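Local coordinates for carbonic anhydrase (Neosartorya fumigata, PDB 7COI), which probably catalyses the reversible hydration of carbon dioxide to hydrogencarbonate and a proton, as a zinc-dependent enzyme of the beta class, at residues T236-Q246 with L276-T285. Numbering follows the deposited sequence.
Sequences TQKSVVLEAMQ and LKARLTSFKT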
ATOM      1  N   THR A 236      -7.591   9.569  14.392  1.00 20.26           N
ATOM      2  CA  THR A 236      -6.935  10.232  15.540  1.00 21.90           C
ATOM      3  C   THR A 236      -5.625   9.544  15.939  1.00 22.99           C
ATOM      4  O   THR A 236      -4.876  10.178  16.687  1.00 22.53           O
ATOM      5  CB  THR A 236      -7.904  10.369  16.722  1.00 21.07           C
ATOM      6  OG1 THR A 236      -8.366   9.089  17.135  1.00 21.52           O
ATOM      7  CG2 THR A 236      -9.099  11.229  16.385  1.00 23.50           C
ATOM      8  N   GLN A 237      -5.327   8.345  15.435  1.00 23.57           N
ATOM      9  CA  GLN A 237      -4.026   7.641  15.637  1.00 25.21           C
ATOM     10  C   GLN A 237      -3.016   8.129  14.604  1.00 27.14           C
ATOM     11  O   GLN A 237      -2.335   7.309  13.974  1.00 32.06           O
ATOM     12  CB  GLN A 237      -4.214   6.134  15.602  1.00 23.05           C
ATOM     13  CG  GLN A 237      -5.011   5.636  16.800  1.00 24.09           C
ATOM     14  CD  GLN A 237      -5.282   4.151  16.771  1.00 25.91           C
ATOM     15  OE1 GLN A 237      -5.504   3.567  15.719  1.00 27.19           O
ATOM     16  NE2 GLN A 237      -5.296   3.526  17.942  1.00 26.34           N
ATOM     17  N   LYS A 238      -3.009   9.431  14.383  1.00 25.09           N
ATOM     18  CA  LYS A 238      -2.123  10.115  13.429  1.00 21.89           C
ATOM     19  C   LYS A 238      -1.665  11.382  14.126  1.00 24.18           C
ATOM     20  O   LYS A 238      -2.539  12.177  14.539  1.00 22.21           O
ATOM     21  CB  LYS A 238      -2.857  10.448  12.140  1.00 22.35           C
ATOM     22  CG  LYS A 238      -3.334   9.229  11.368  1.00 20.63           C
ATOM     23  CD  LYS A 238      -3.979   9.594  10.040  1.00 21.21           C
ATOM     24  CE  LYS A 238      -4.664   8.391   9.408  1.00 19.92           C
ATOM     25  NZ  LYS A 238      -3.692   7.307   9.136  1.00 19.50           N
ATOM     26  N   SER A 239      -0.364  11.578  14.213  1.00 23.46           N
ATOM     27  CA  SER A 239       0.197  12.760  14.914  1.00 26.04           C
ATOM     28  C   SER A 239      -0.358  14.050  14.297  1.00 23.14           C
ATOM     29  O   SER A 239      -0.689  14.995  15.070  1.00 22.80           O
ATOM     30  CB  SER A 239       1.693  12.749  14.911  1.00 26.67           C
ATOM     31  OG  SER A 239       2.159  13.728  15.834  1.00 29.64           O
ATOM     32  N   VAL A 240      -0.515  14.101  12.965  1.00 22.72           N
ATOM     33  CA  VAL A 240      -0.932  15.370  12.300  1.00 21.14           C
ATOM     34  C   VAL A 240      -2.321  15.770  12.809  1.00 21.59           C
ATOM     35  O   VAL A 240      -2.566  17.014  13.024  1.00 19.62           O
ATOM     36  CB  VAL A 240      -0.847  15.306  10.763  1.00 21.62           C
ATOM     37  CG1 VAL A 240      -1.830  14.310  10.157  1.00 21.32           C
ATOM     38  CG2 VAL A 240      -1.053  16.670  10.140  1.00 23.06           C
ATOM     39  N   VAL A 241      -3.208  14.803  12.998  1.00 20.30           N
ATOM     40  CA  VAL A 241      -4.575  15.064  13.504  1.00 20.09           C
ATOM     41  C   VAL A 241      -4.510  15.450  14.988  1.00 21.83           C
ATOM     42  O   VAL A 241      -5.164  16.454  15.369  1.00 20.70           O
ATOM     43  CB  VAL A 241      -5.485  13.850  13.267  1.00 20.09           C
ATOM     44  CG1 VAL A 241      -6.854  14.027  13.898  1.00 19.51           C
ATOM     45  CG2 VAL A 241      -5.603  13.572  11.768  1.00 22.31           C
ATOM     46  N   LEU A 242      -3.818  14.670  15.810  1.00 21.84           N
ATOM     47  CA  LEU A 242      -3.740  14.968  17.276  1.00 24.30           C
ATOM     48  C   LEU A 242      -3.167  16.376  17.489  1.00 23.90           C
ATOM     49  O   LEU A 242      -3.713  17.105  18.352  1.00 24.34           O
ATOM     50  CB  LEU A 242      -2.889  13.913  17.981  1.00 23.53           C
ATOM     51  CG  LEU A 242      -3.511  12.527  18.023  1.00 22.83           C
ATOM     52  CD1 LEU A 242      -2.476  11.479  18.373  1.00 23.38           C
ATOM     53  CD2 LEU A 242      -4.683  12.482  18.976  1.00 23.55           C
ATOM     54  N   GLU A 243      -2.132  16.749  16.745  1.00 22.94           N
ATOM     55  CA  GLU A 243      -1.507  18.093  16.815  1.00 27.23           C
ATOM     56  C   GLU A 243      -2.575  19.173  16.541  1.00 29.15           C
ATOM     57  O   GLU A 243      -2.667  20.172  17.295  1.00 20.94           O
ATOM     58  CB  GLU A 243      -0.352  18.221  15.819  1.00 28.95           C
ATOM     59  CG  GLU A 243       0.892  17.400  16.117  1.00 36.48           C
ATOM     60  CD  GLU A 243       1.796  17.250  14.891  1.00 42.88           C
ATOM     61  OE1 GLU A 243       1.743  18.151  13.999  1.00 47.59           O
ATOM     62  OE2 GLU A 243       2.506  16.213  14.775  1.00 47.62           O
ATOM     63  N   ALA A 244      -3.386  19.008  15.490  1.00 23.43           N
ATOM     64  CA  ALA A 244      -4.416  19.992  15.074  1.00 23.06           C
ATOM     65  C   ALA A 244      -5.538  20.048  16.108  1.00 20.70           C
ATOM     66  O   ALA A 244      -6.123  21.142  16.312  1.00 22.68           O
ATOM     67  CB  ALA A 244      -4.962  19.651  13.701  1.00 21.56           C
ATOM     68  N   MET A 245      -5.870  18.922  16.727  1.00 22.07           N
ATOM     69  CA  MET A 245      -6.920  18.897  17.767  1.00 25.65           C
ATOM     70  C   MET A 245      -6.438  19.742  18.967  1.00 26.86           C
ATOM     71  O   MET A 245      -7.231  20.528  19.468  1.00 26.49           O
ATOM     72  CB  MET A 245      -7.250  17.473  18.184  1.00 26.11           C
ATOM     73  CG  MET A 245      -7.963  16.726  17.086  1.00 26.42           C
ATOM     74  SD  MET A 245      -8.120  15.000  17.471  1.00 30.09           S
ATOM     75  CE  MET A 245      -9.654  15.003  18.396  1.00 36.39           C
ATOM     76  N   GLN A 246      -5.184  19.619  19.372  1.00 27.37           N
ATOM     77  CA  GLN A 246      -4.580  20.399  20.502  1.00 30.11           C
ATOM     78  C   GLN A 246      -4.347  21.873  20.117  1.00 32.93           C
ATOM     79  O   GLN A 246      -4.657  22.769  20.944  1.00 29.13           O
ATOM     80  CB  GLN A 246      -3.260  19.753  20.904  1.00 31.02           C
ATOM     81  CG  GLN A 246      -3.423  18.376  21.507  1.00 32.18           C
ATOM     82  CD  GLN A 246      -2.157  17.999  22.236  1.00 34.48           C
ATOM     83  OE1 GLN A 246      -2.162  17.791  23.445  1.00 39.96           O
ATOM     84  NE2 GLN A 246      -1.057  17.914  21.504  1.00 32.19           N
ATOM     85  N   LEU A 276      -8.184   9.534  24.620  1.00 40.02           N
ATOM     86  CA  LEU A 276      -7.383  10.507  23.832  1.00 42.39           C
ATOM     87  C   LEU A 276      -6.051  10.758  24.545  1.00 45.51           C
ATOM     88  O   LEU A 276      -5.049  11.006  23.835  1.00 41.52           O
ATOM     89  CB  LEU A 276      -8.186  11.799  23.610  1.00 48.53           C
ATOM     90  CG  LEU A 276      -7.741  12.688  22.436  1.00 48.60           C
ATOM     91  CD1 LEU A 276      -7.668  11.920  21.119  1.00 47.47           C
ATOM     92  CD2 LEU A 276      -8.669  13.889  22.276  1.00 50.28           C
ATOM     93  N   LYS A 277      -6.007  10.686  25.881  1.00 38.63           N
ATOM     94  CA  LYS A 277      -4.742  10.896  26.638  1.00 41.70           C
ATOM     95  C   LYS A 277      -3.752   9.778  26.271  1.00 32.88           C
ATOM     96  O   LYS A 277      -2.591  10.105  25.968  1.00 29.90           O
ATOM     97  CB  LYS A 277      -5.008  10.971  28.142  1.00 47.63           C
ATOM     98  CG  LYS A 277      -5.903  12.138  28.533  1.00 59.99           C
ATOM     99  CD  LYS A 277      -5.832  12.486  29.983  1.00 71.94           C
ATOM    100  CE  LYS A 277      -6.813  13.579  30.357  1.00 73.30           C
ATOM    101  NZ  LYS A 277      -6.475  14.180  31.666  1.00 76.21           N
ATOM    102  N   ALA A 278      -4.188   8.520  26.310  1.00 29.53           N
ATOM    103  CA  ALA A 278      -3.348   7.353  25.944  1.00 30.66           C
ATOM    104  C   ALA A 278      -2.904   7.481  24.472  1.00 28.49           C
ATOM    105  O   ALA A 278      -1.743   7.141  24.137  1.00 26.05           O
ATOM    106  CB  ALA A 278      -4.112   6.072  26.191  1.00 30.45           C
ATOM    107  N   ARG A 279      -3.814   7.960  23.614  1.00 28.30           N
ATOM    108  CA  ARG A 279      -3.534   8.080  22.153  1.00 28.37           C
ATOM    109  C   ARG A 279      -2.465   9.148  21.937  1.00 27.40           C
ATOM    110  O   ARG A 279      -1.525   8.922  21.197  1.00 24.29           O
ATOM    111  CB  ARG A 279      -4.818   8.404  21.393  1.00 28.80           C
ATOM    112  CG  ARG A 279      -4.674   8.276  19.884  1.00 29.61           C
ATOM    113  CD  ARG A 279      -5.994   8.040  19.192  1.00 27.67           C
ATOM    114  NE  ARG A 279      -6.665   6.909  19.791  1.00 27.82           N
ATOM    115  CZ  ARG A 279      -7.974   6.804  20.006  1.00 28.20           C
ATOM    116  NH1 ARG A 279      -8.826   7.715  19.573  1.00 27.55           N
ATOM    117  NH2 ARG A 279      -8.444   5.754  20.642  1.00 30.16           N
ATOM    118  N   LEU A 280      -2.594  10.291  22.613  1.00 29.54           N
ATOM    119  CA  LEU A 280      -1.593  11.396  22.565  1.00 29.35           C
ATOM    120  C   LEU A 280      -0.215  10.835  22.931  1.00 27.56           C
ATOM    121  O   LEU A 280       0.769  11.052  22.181  1.00 27.51           O
ATOM    122  CB  LEU A 280      -2.026  12.455  23.590  1.00 32.94           C
ATOM    123  CG  LEU A 280      -2.150  13.929  23.220  1.00 36.81           C
ATOM    124  CD1 LEU A 280      -2.275  14.209  21.717  1.00 35.03           C
ATOM    125  CD2 LEU A 280      -3.319  14.527  24.005  1.00 35.73           C
ATOM    126  N   THR A 281      -0.133  10.139  24.073  1.00 26.37           N
ATOM    127  CA  THR A 281       1.134   9.574  24.592  1.00 26.82           C
ATOM    128  C   THR A 281       1.717   8.625  23.542  1.00 25.09           C
ATOM    129  O   THR A 281       2.937   8.655  23.339  1.00 25.50           O
ATOM    130  CB  THR A 281       0.889   8.814  25.897  1.00 29.57           C
ATOM    131  OG1 THR A 281       0.316   9.763  26.805  1.00 29.62           O
ATOM    132  CG2 THR A 281       2.150   8.168  26.430  1.00 28.85           C
ATOM    133  N   SER A 282       0.855   7.818  22.919  1.00 24.11           N
ATOM    134  CA  SER A 282       1.254   6.672  22.062  1.00 24.22           C
ATOM    135  C   SER A 282       1.577   7.136  20.638  1.00 23.65           C
ATOM    136  O   SER A 282       2.365   6.432  19.990  1.00 22.35           O
ATOM    137  CB  SER A 282       0.194   5.623  22.035  1.00 24.35           C
ATOM    138  OG  SER A 282      -0.002   5.065  23.320  1.00 27.50           O
ATOM    139  N   PHE A 283       1.013   8.267  20.176  1.00 23.14           N
ATOM    140  CA  PHE A 283       1.073   8.653  18.743  1.00 24.84           C
ATOM    141  C   PHE A 283       1.715  10.005  18.463  1.00 32.04           C
ATOM    142  O   PHE A 283       2.194  10.167  17.295  1.00 30.22           O
ATOM    143  CB  PHE A 283      -0.319   8.579  18.125  1.00 25.99           C
ATOM    144  CG  PHE A 283      -0.736   7.170  17.805  1.00 24.38           C
ATOM    145  CD1 PHE A 283      -0.367   6.562  16.612  1.00 26.84           C
ATOM    146  CD2 PHE A 283      -1.481   6.431  18.714  1.00 24.80           C
ATOM    147  CE1 PHE A 283      -0.739   5.255  16.343  1.00 24.55           C
ATOM    148  CE2 PHE A 283      -1.844   5.123  18.450  1.00 24.14           C
ATOM    149  CZ  PHE A 283      -1.464   4.533  17.275  1.00 23.85           C
ATOM    150  N   LYS A 284       1.737  10.959  19.405  1.00 33.73           N
ATOM    151  CA  LYS A 284       2.304  12.298  19.073  1.00 37.10           C
ATOM    152  C   LYS A 284       3.827  12.171  18.867  1.00 37.25           C
ATOM    153  O   LYS A 284       4.461  11.530  19.729  1.00 36.97           O
ATOM    154  CB  LYS A 284       1.941  13.325  20.148  1.00 43.45           C
ATOM    155  CG  LYS A 284       2.017  14.779  19.701  1.00 50.49           C
ATOM    156  CD  LYS A 284       1.307  15.752  20.660  1.00 56.80           C
ATOM    157  CE  LYS A 284       1.596  15.447  22.122  1.00 60.16           C
ATOM    158  NZ  LYS A 284       1.480  16.633  23.002  1.00 62.72           N
ATOM    159  N   THR A 285       4.410  12.709  17.775  1.00 31.98           N
ATOM    160  CA  THR A 285       5.869  12.605  17.470  1.00 36.71           C
ATOM    161  C   THR A 285       6.534  13.985  17.391  1.00 38.74           C
ATOM    162  O   THR A 285       5.856  14.832  16.801  1.00 43.25           O
ATOM    163  CB  THR A 285       6.117  11.818  16.174  1.00 38.75           C
ATOM    164  OG1 THR A 285       5.378  12.404  15.105  1.00 39.18           O
ATOM    165  CG2 THR A 285       5.711  10.363  16.294  1.00 42.90           C
TER
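Leu242 inserts as a knob among Leu276, Arg279, Leu280 and Phe283, joining helix 239-248 to the C-terminal helix 273-283 at the periphery of the beta-carbonic anhydrase fold, away from the zinc site. The axes of the two short helical segments approach to 10.2 Å, with 125° between their N-to-C directions. The two methyls of Leu242 divide the work: CD1 lies 3.6 Å from Phe283 CB, while CD2 meets Leu276 CD1 at 3.7 Å.

Packing is also close where helix 216-236 gives way to helix 239-248. Gln237 lays its aliphatic part over one face of the Phe283 ring in a CH-pi contact, CB standing 3.7 Å from the ring centroid. Its amide continues to Gln202 and Glu205 of the second subunit. Arg279 bends at chi3 (-53°), and its NH1 donates to Thr236 OG1 at 2.8 Å, a bond tilted out of the guanidinium plane. The guanidinium also forms salt bridges with Glu271 and with Glu205 of the second subunit, so this buried group links the helix pair to the second subunit.

Toward Met245 and Gln246 the contact is looser. There Met245 CE only grazes Leu276 CD2 at 4.2 Å, and the solvent-exposed Gln246 side chain lies against Leu280, near the Lys284 chain. Back at the start of helix 239-248, with OG trans to the backbone N (chi1 -167°), the Ser239 hydroxyl faces Thr285. This hydroxyl donates to Glu243 OE2 and accepts from Thr285 N at 3.1 Å, with an N-H...O angle of 161°.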